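Phospho-2-dehydro-3-deoxyheptonate aldolase (Francisella tularensis, PDB 3TQK) catalyses the condensation of phosphoenolpyruvate with D-erythrose 4-phosphate to 3-deoxy-D-arabino-heptulosonate 7-phosphate, the first step towards chorismate and the aromatic amino acids. Local coordinates at the interface of chains A and B. Coordinates in Å, arbitrary orientation; residue numbers count along the deposited sequence, not the author numbering. Chains: chain A/B, Phospho-2-dehydro-3-deoxyheptonate aldolase.

Contact 1: the interface of chains A and B. Residues chain A 12-13, 116-117, 143, 146; chain B 205, 207, 217.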
loop_
_atom_site.group_PDB
_atom_site.type_symbol
_atom_site.label_atom_id
_atom_site.label_comp_id
_atom_site.label_asym_id
_atom_site.label_seq_id
_atom_site.Cartn_x
_atom_site.Cartn_y
_atom_site.Cartn_z
ATOM N N VAL A 12 -10.187 16.245 -15.218
ATOM C CA VAL A 12 -9.174 15.940 -16.228
ATOM C C VAL A 12 -7.785 15.950 -15.613
ATOM O O VAL A 12 -7.481 16.771 -14.752
ATOM C CB VAL A 12 -9.222 16.950 -17.385
ATOM C CG1 VAL A 12 -8.092 16.717 -18.356
ATOM C CG2 VAL A 12 -10.547 16.847 -18.103
ATOM N N LEU A 13 -6.963 15.005 -16.047
ATOM C CA LEU A 13 -5.538 14.948 -15.728
ATOM C C LEU A 13 -4.750 15.028 -17.044
ATOM O O LEU A 13 -5.054 14.303 -17.985
ATOM C CB LEU A 13 -5.211 13.644 -15.013
ATOM C CG LEU A 13 -3.780 13.503 -14.493
ATOM C CD1 LEU A 13 -3.474 14.536 -13.422
ATOM C CD2 LEU A 13 -3.537 12.087 -13.955
ATOM N N ILE A 116 -3.886 19.362 -8.922
ATOM C CA ILE A 116 -2.910 18.311 -9.072
ATOM C C ILE A 116 -2.132 18.483 -10.364
ATOM O O ILE A 116 -0.943 18.239 -10.388
ATOM C CB ILE A 116 -3.536 16.897 -8.962
ATOM C CG1 ILE A 116 -4.191 16.722 -7.586
ATOM C CG2 ILE A 116 -2.469 15.816 -9.166
ATOM C CD1 ILE A 116 -5.077 15.494 -7.446
ATOM N N ASN A 117 -2.781 18.936 -11.435
ATOM C CA ASN A 117 -2.053 19.150 -12.700
ATOM C C ASN A 117 -0.928 20.168 -12.504
ATOM O O ASN A 117 0.198 19.946 -12.937
ATOM C CB ASN A 117 -3.003 19.581 -13.808
ATOM C CG ASN A 117 -3.903 18.460 -14.264
ATOM O OD1 ASN A 117 -3.447 17.512 -14.890
ATOM N ND2 ASN A 117 -5.199 18.568 -13.964
ATOM N N ASP A 143 2.732 5.893 -6.140
ATOM C CA ASP A 143 1.635 5.195 -6.832
ATOM C C ASP A 143 2.017 4.872 -8.281
ATOM O O ASP A 143 3.167 5.090 -8.666
ATOM C CB ASP A 143 0.374 6.044 -6.755
ATOM C CG ASP A 143 0.428 7.276 -7.648
ATOM O OD1 ASP A 143 1.468 7.553 -8.243
ATOM O OD2 ASP A 143 -0.595 7.971 -7.780
ATOM N N THR A 146 1.902 8.924 -10.789
ATOM C CA THR A 146 2.820 10.063 -10.687
ATOM C C THR A 146 4.220 9.800 -11.243
ATOM O O THR A 146 4.810 10.692 -11.841
ATOM C CB THR A 146 2.927 10.620 -9.234
ATOM O OG1 THR A 146 3.373 9.591 -8.340
ATOM C CG2 THR A 146 1.566 11.149 -8.747
ATOM N N HIS B 205 -9.262 14.032 -2.927
ATOM C CA HIS B 205 -8.865 14.141 -4.320
ATOM C C HIS B 205 -7.674 13.204 -4.510
ATOM O O HIS B 205 -6.697 13.290 -3.774
ATOM C CB HIS B 205 -8.476 15.580 -4.668
ATOM C CG HIS B 205 -9.641 16.493 -4.896
ATOM N ND1 HIS B 205 -10.526 16.838 -3.896
ATOM C CD2 HIS B 205 -10.049 17.156 -6.005
ATOM C CE1 HIS B 205 -11.436 17.665 -4.381
ATOM N NE2 HIS B 205 -11.161 17.886 -5.655
ATOM N N LEU B 207 -5.488 10.383 -7.612
ATOM C CA LEU B 207 -5.308 9.904 -8.958
ATOM C C LEU B 207 -5.806 8.467 -9.096
ATOM O O LEU B 207 -5.453 7.590 -8.286
ATOM C CB LEU B 207 -3.847 10.019 -9.335
ATOM C CG LEU B 207 -3.308 11.449 -9.261
ATOM C CD1 LEU B 207 -1.788 11.453 -9.420
ATOM C CD2 LEU B 207 -3.981 12.348 -10.293
ATOM N N ILE B 217 -8.182 12.686 -12.241
ATOM C CA ILE B 217 -8.318 13.063 -10.833
ATOM C C ILE B 217 -9.738 12.699 -10.387
ATOM O O ILE B 217 -10.708 13.015 -11.087
ATOM C CB ILE B 217 -8.087 14.578 -10.632
ATOM C CG1 ILE B 217 -6.646 14.961 -10.969
ATOM C CG2 ILE B 217 -8.429 15.013 -9.205
ATOM C CD1 ILE B 217 -6.469 16.464 -11.246
HETATM O O HOH W 1 -2.676 6.178 -8.123
#
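A:Asp143, whose OD2 lies beside B:Leu207 CD1, has its other carboxylate oxygen, OD1, gripped twice by A:Thr146: the hydroxyl OG1 donates at 2.8 Å from above the carboxylate plane, and the backbone N donates from the opposite face, on the syn side. This cap at the start of the 3-10 helix 146-149 fixes the rotation of the carboxylate and leaves OD2 to reach a water that also meets B:Leu207 O, a water-mediated polar link between the chains. With its OG1 held between backbone N and carbonyl carbon (chi1 58°), A:Thr146 turns the methyl CG2 to B:Leu207 CD1, a tight contact at 3.4 Å. The other branch of B:Leu207, CD2, meets A:Leu13 CD2 at 3.7 Å, the two side chains roughly perpendicular to each other, and also touches A:Ile116 CG2. B:Ile217 and A:Ile116 lie alongside, pointing opposite ways: B:Ile217 CD1 lies 3.7 Å from A:Ile116 CB, while A:Ile116 CD1 reaches back to B:Ile217 CG2 at 3.8 Å. B:Ile217 CD1 also rests against a polar pair within chain A, where A:Asn117 ND2 donates to A:Val12 O at 3.0 Å, nearly straight (166° at H) and in the amide plane. That bond ties the segment after strand 7-11 to helix 116-132. The site is an apolar patch in which strands 205-209 and 215-220 of one subunit pack on the other, probably stabilising the two-fold dimer.

Contact 2: the interface of chains A and B. Residues chain A 11, 106, 114, 116; chain B 205, 219.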
loop_
_atom_site.group_PDB
_atom_site.type_symbol
_atom_site.label_atom_id
_atom_site.label_comp_id
_atom_site.label_asym_id
_atom_site.label_seq_id
_atom_site.Cartn_x
_atom_site.Cartn_y
_atom_site.Cartn_z
ATOM N N LYS A 11 -12.222 14.589 -12.733
ATOM C CA LYS A 11 -11.634 15.780 -13.326
ATOM C C LYS A 11 -10.510 15.365 -14.275
ATOM O O LYS A 11 -9.947 14.257 -14.159
ATOM C CB LYS A 11 -11.132 16.711 -12.229
ATOM C CG LYS A 11 -12.182 17.074 -11.170
ATOM C CD LYS A 11 -11.602 18.040 -10.146
ATOM C CE LYS A 11 -12.651 18.530 -9.157
ATOM N NZ LYS A 11 -12.072 19.441 -8.116
ATOM N N ASN A 106 -0.455 17.135 -4.499
ATOM C CA ASN A 106 -1.897 17.079 -4.251
ATOM C C ASN A 106 -2.523 18.465 -4.167
ATOM O O ASN A 106 -3.658 18.662 -4.591
ATOM C CB ASN A 106 -2.193 16.295 -2.964
ATOM C CG ASN A 106 -3.684 15.984 -2.783
ATOM O OD1 ASN A 106 -4.232 15.149 -3.491
ATOM N ND2 ASN A 106 -4.327 16.643 -1.825
ATOM N N TYR A 114 -6.557 21.838 -4.663
ATOM C CA TYR A 114 -6.248 20.501 -5.176
ATOM C C TYR A 114 -5.867 20.484 -6.657
ATOM O O TYR A 114 -6.298 19.617 -7.417
ATOM C CB TYR A 114 -7.400 19.526 -4.892
ATOM C CG TYR A 114 -7.695 19.374 -3.417
ATOM C CD1 TYR A 114 -6.817 18.678 -2.588
ATOM C CD2 TYR A 114 -8.840 19.928 -2.842
ATOM C CE1 TYR A 114 -7.073 18.525 -1.231
ATOM C CE2 TYR A 114 -9.102 19.783 -1.485
ATOM C CZ TYR A 114 -8.210 19.078 -0.691
ATOM O OH TYR A 114 -8.440 18.924 0.652
ATOM N N ILE A 116 -3.886 19.362 -8.922
ATOM C CA ILE A 116 -2.910 18.311 -9.072
ATOM C C ILE A 116 -2.132 18.483 -10.364
ATOM O O ILE A 116 -0.943 18.239 -10.388
ATOM C CB ILE A 116 -3.536 16.897 -8.962
ATOM C CG1 ILE A 116 -4.191 16.722 -7.586
ATOM C CG2 ILE A 116 -2.469 15.816 -9.166
ATOM C CD1 ILE A 116 -5.077 15.494 -7.446
ATOM N N HIS B 205 -9.262 14.032 -2.927
ATOM C CA HIS B 205 -8.865 14.141 -4.320
ATOM C C HIS B 205 -7.674 13.204 -4.510
ATOM O O HIS B 205 -6.697 13.290 -3.774
ATOM C CB HIS B 205 -8.476 15.580 -4.668
ATOM C CG HIS B 205 -9.641 16.493 -4.896
ATOM N ND1 HIS B 205 -10.526 16.838 -3.896
ATOM C CD2 HIS B 205 -10.049 17.156 -6.005
ATOM C CE1 HIS B 205 -11.436 17.665 -4.381
ATOM N NE2 HIS B 205 -11.161 17.886 -5.655
ATOM N N ALA B 219 -12.504 13.232 -7.321
ATOM C CA ALA B 219 -12.971 13.848 -6.090
ATOM C C ALA B 219 -14.040 12.957 -5.486
ATOM O O ALA B 219 -15.109 12.779 -6.076
ATOM C CB ALA B 219 -13.541 15.269 -6.347
HETATM O O HOH W 2 -7.157 15.332 -0.914
#
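The end of strand 7-11 and the loops carrying A:Asn106 and A:Tyr114, just ahead of helix 116-132, close around strands 205-209 and 215-220 of chain B. At the middle lies B:His205, 93 Å² of whose surface is hidden by chain A. With CG anti to the carbonyl carbon (chi1 -79°), the imidazole is carried out to lie over one face of the A:Tyr114 phenol ring. The planes are 7° apart and the centroids are 4.4 Å apart, a near-parallel stack shifted towards the rim. B:His205 ND1 sits over A:Tyr114 CD2 at 3.7 Å, and CD2 of the imidazole meets the A:Tyr114 CB methylene. The opposite face of the imidazole is backed by the methyl CB of B:Ala219, from the neighbouring strand of its own chain, so the ring is sandwiched between a partner aromatic and a small side chain.

At the edge, A:Lys11 arrives tip first. Its chain is extended beyond CG, and the amine NZ donates to B:His205 NE2 at 3.1 Å, lying 1° from the ring plane. With NE2 accepting, the imidazole would carry its proton on ND1 if it is neutral, and A:Lys11, if charged, would tend to discourage a second proton. Stack, backing and edge bond together fix both the tilt and the spin of the imidazole.

The backbone of B:His205 is engaged as well. A water lies 3.2 Å from both B:His205 N and A:Asn106 ND2, and ND2 also lies in plane at the edge of the A:Tyr114 ring. As modelled, the amide oxygen A:Asn106 OD1 stands 3.1 Å from the carbonyl B:His205 O; two acceptors would repel, so the orientation of this amide is doubtful, and a flip would place ND2 against the carbonyl.

The C-alpha centres of contact 1 and contact 2 lie about 6 Å apart, and the two share A:Ile116 and B:His205, so they are adjoining parts of one surface. Both use strands 205-209 and 215-220 of chain B and the N-terminal stretch of chain A; A:Ile116, at the head of helix 116-132, packs in contact 1 and is marginal in contact 2. Contact 1 supplies mainly branched aliphatic packing, while contact 2 adds an aromatic stack and polar bonds that set direction. Two-fold symmetry repeats the pair with the chains exchanged, which fits a dimer in which each subunit's N-terminal segment reaches onto its partner.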